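Local atomic coordinates of MTH0777 (Methanothermobacter thermautotrophicus, PDB entry 1KJN), a protein that is of unknown function but belongs to the DUF1890 family and folds as a three-layer alpha/beta/alpha sandwich around a parallel sheet. Residues E132-A136 with R148-F152. Residue numbers count along the deposited sequence, not the author numbering.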
loop_
_atom_site.group_PDB
_atom_site.type_symbol
_atom_site.label_atom_id
_atom_site.label_comp_id
_atom_site.label_asym_id
_atom_site.label_seq_id
_atom_site.Cartn_x
_atom_site.Cartn_y
_atom_site.Cartn_z
ATOM N N GLU A 132 -16.515 -14.080 -11.902
ATOM C CA GLU A 132 -17.338 -13.248 -11.053
ATOM C C GLU A 132 -16.630 -11.883 -11.093
ATOM O O GLU A 132 -15.395 -11.815 -11.082
ATOM C CB GLU A 132 -17.351 -13.811 -9.633
ATOM C CG GLU A 132 -18.680 -13.636 -8.909
ATOM C CD GLU A 132 -19.712 -14.667 -9.331
ATOM O OE1 GLU A 132 -19.455 -15.882 -9.155
ATOM O OE2 GLU A 132 -20.782 -14.263 -9.827
ATOM N N ILE A 133 -17.408 -10.810 -11.153
ATOM C CA ILE A 133 -16.866 -9.461 -11.251
ATOM C C ILE A 133 -17.215 -8.486 -10.119
ATOM O O ILE A 133 -18.374 -8.380 -9.692
ATOM C CB ILE A 133 -17.323 -8.815 -12.583
ATOM C CG1 ILE A 133 -16.842 -9.656 -13.769
ATOM C CG2 ILE A 133 -16.813 -7.376 -12.690
ATOM C CD1 ILE A 133 -17.411 -9.225 -15.106
ATOM N N ILE A 134 -16.194 -7.790 -9.628
ATOM C CA ILE A 134 -16.363 -6.749 -8.610
ATOM C C ILE A 134 -15.816 -5.502 -9.276
ATOM O O ILE A 134 -14.654 -5.482 -9.705
ATOM C CB ILE A 134 -15.544 -7.010 -7.328
ATOM C CG1 ILE A 134 -16.206 -8.101 -6.493
ATOM C CG2 ILE A 134 -15.470 -5.728 -6.477
ATOM C CD1 ILE A 134 -15.395 -8.492 -5.286
ATOM N N ALA A 135 -16.648 -4.482 -9.416
ATOM C CA ALA A 135 -16.199 -3.252 -10.048
ATOM C C ALA A 135 -16.570 -2.013 -9.244
ATOM O O ALA A 135 -17.615 -1.972 -8.585
ATOM C CB ALA A 135 -16.752 -3.160 -11.458
ATOM N N ALA A 136 -15.694 -1.014 -9.272
ATOM C CA ALA A 136 -15.937 0.237 -8.552
ATOM C C ALA A 136 -15.046 1.388 -9.023
ATOM O O ALA A 136 -13.900 1.188 -9.451
ATOM C CB ALA A 136 -15.771 0.026 -7.053
ATOM N N ARG A 148 -17.327 -4.371 -1.032
ATOM C CA ARG A 148 -17.755 -5.348 -2.028
ATOM C C ARG A 148 -16.927 -6.642 -1.967
ATOM O O ARG A 148 -17.452 -7.708 -2.241
ATOM C CB ARG A 148 -17.750 -4.726 -3.421
ATOM C CG ARG A 148 -18.872 -3.727 -3.566
ATOM C CD ARG A 148 -18.671 -2.738 -4.700
ATOM N NE ARG A 148 -19.171 -1.438 -4.258
ATOM C CZ ARG A 148 -19.216 -0.335 -4.998
ATOM N NH1 ARG A 148 -18.787 -0.351 -6.250
ATOM N NH2 ARG A 148 -19.728 0.780 -4.482
ATOM N N ILE A 149 -15.653 -6.553 -1.565
ATOM C CA ILE A 149 -14.818 -7.748 -1.431
ATOM C C ILE A 149 -15.262 -8.524 -0.185
ATOM O O ILE A 149 -15.307 -9.755 -0.198
ATOM C CB ILE A 149 -13.296 -7.401 -1.331
ATOM C CG1 ILE A 149 -12.773 -6.968 -2.702
ATOM C CG2 ILE A 149 -12.485 -8.605 -0.823
ATOM C CD1 ILE A 149 -11.469 -6.215 -2.637
ATOM N N ASP A 150 -15.569 -7.813 0.899
ATOM C CA ASP A 150 -16.037 -8.483 2.122
ATOM C C ASP A 150 -17.290 -9.309 1.833
ATOM O O ASP A 150 -17.424 -10.444 2.310
ATOM C CB ASP A 150 -16.395 -7.465 3.206
ATOM C CG ASP A 150 -15.190 -6.985 3.973
ATOM O OD1 ASP A 150 -14.167 -7.716 4.021
ATOM O OD2 ASP A 150 -15.272 -5.888 4.540
ATOM N N ARG A 151 -18.202 -8.716 1.064
ATOM C CA ARG A 151 -19.463 -9.362 0.708
ATOM C C ARG A 151 -19.242 -10.627 -0.105
ATOM O O ARG A 151 -19.782 -11.689 0.217
ATOM C CB ARG A 151 -20.379 -8.380 -0.031
ATOM C CG ARG A 151 -20.741 -7.153 0.818
ATOM C CD ARG A 151 -22.026 -6.469 0.347
ATOM N NE ARG A 151 -22.443 -5.363 1.219
ATOM C CZ ARG A 151 -22.596 -5.435 2.543
ATOM N NH1 ARG A 151 -22.367 -6.571 3.189
ATOM N NH2 ARG A 151 -22.979 -4.361 3.226
ATOM N N PHE A 152 -18.419 -10.511 -1.141
ATOM C CA PHE A 152 -18.084 -11.647 -1.982
ATOM C C PHE A 152 -17.502 -12.762 -1.109
ATOM O O PHE A 152 -17.878 -13.917 -1.239
ATOM C CB PHE A 152 -17.036 -11.227 -3.020
ATOM C CG PHE A 152 -16.479 -12.377 -3.820
ATOM C CD1 PHE A 152 -17.100 -12.790 -4.980
ATOM C CD2 PHE A 152 -15.343 -13.049 -3.393
ATOM C CE1 PHE A 152 -16.604 -13.866 -5.721
ATOM C CE2 PHE A 152 -14.832 -14.128 -4.120
ATOM C CZ PHE A 152 -15.470 -14.536 -5.291
#
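Strand 132-136 and helix segment 148-152 run nearly antiparallel, at 160°, with their axes 9.6 Å apart at closest approach; the CA atoms of Ile134 and Arg148 come nearest, at 6.9 Å. Ile134 is the main contact residue of the strand: its CD1 lies 4.0 Å from Ile149 CG1 and 3.9 Å from Phe152 CB, while its CG2 meets Arg148 CB at 3.9 Å. Toward the strand's start, Glu132 CG rests against the edge of the Phe152 ring, 3.8 Å from CE1. At the other end, the long side chain of Arg148 slants toward the strand's C-terminal end and donates a hydrogen bond from NH1 to Ala135 O (3.1 Å), engaging a backbone carbonyl of this edge strand. Strand 132-136 pairs in parallel with strand 105-111, whose Leu107 also touches Ile134 and Phe152. The CA-to-CB bonds of Ile133 and Ala135 point away from segment 148-152, and their side chains pack on helix 115-128, so the two helices sandwich the outermost strand, as in a three-layer alpha/beta/alpha fold.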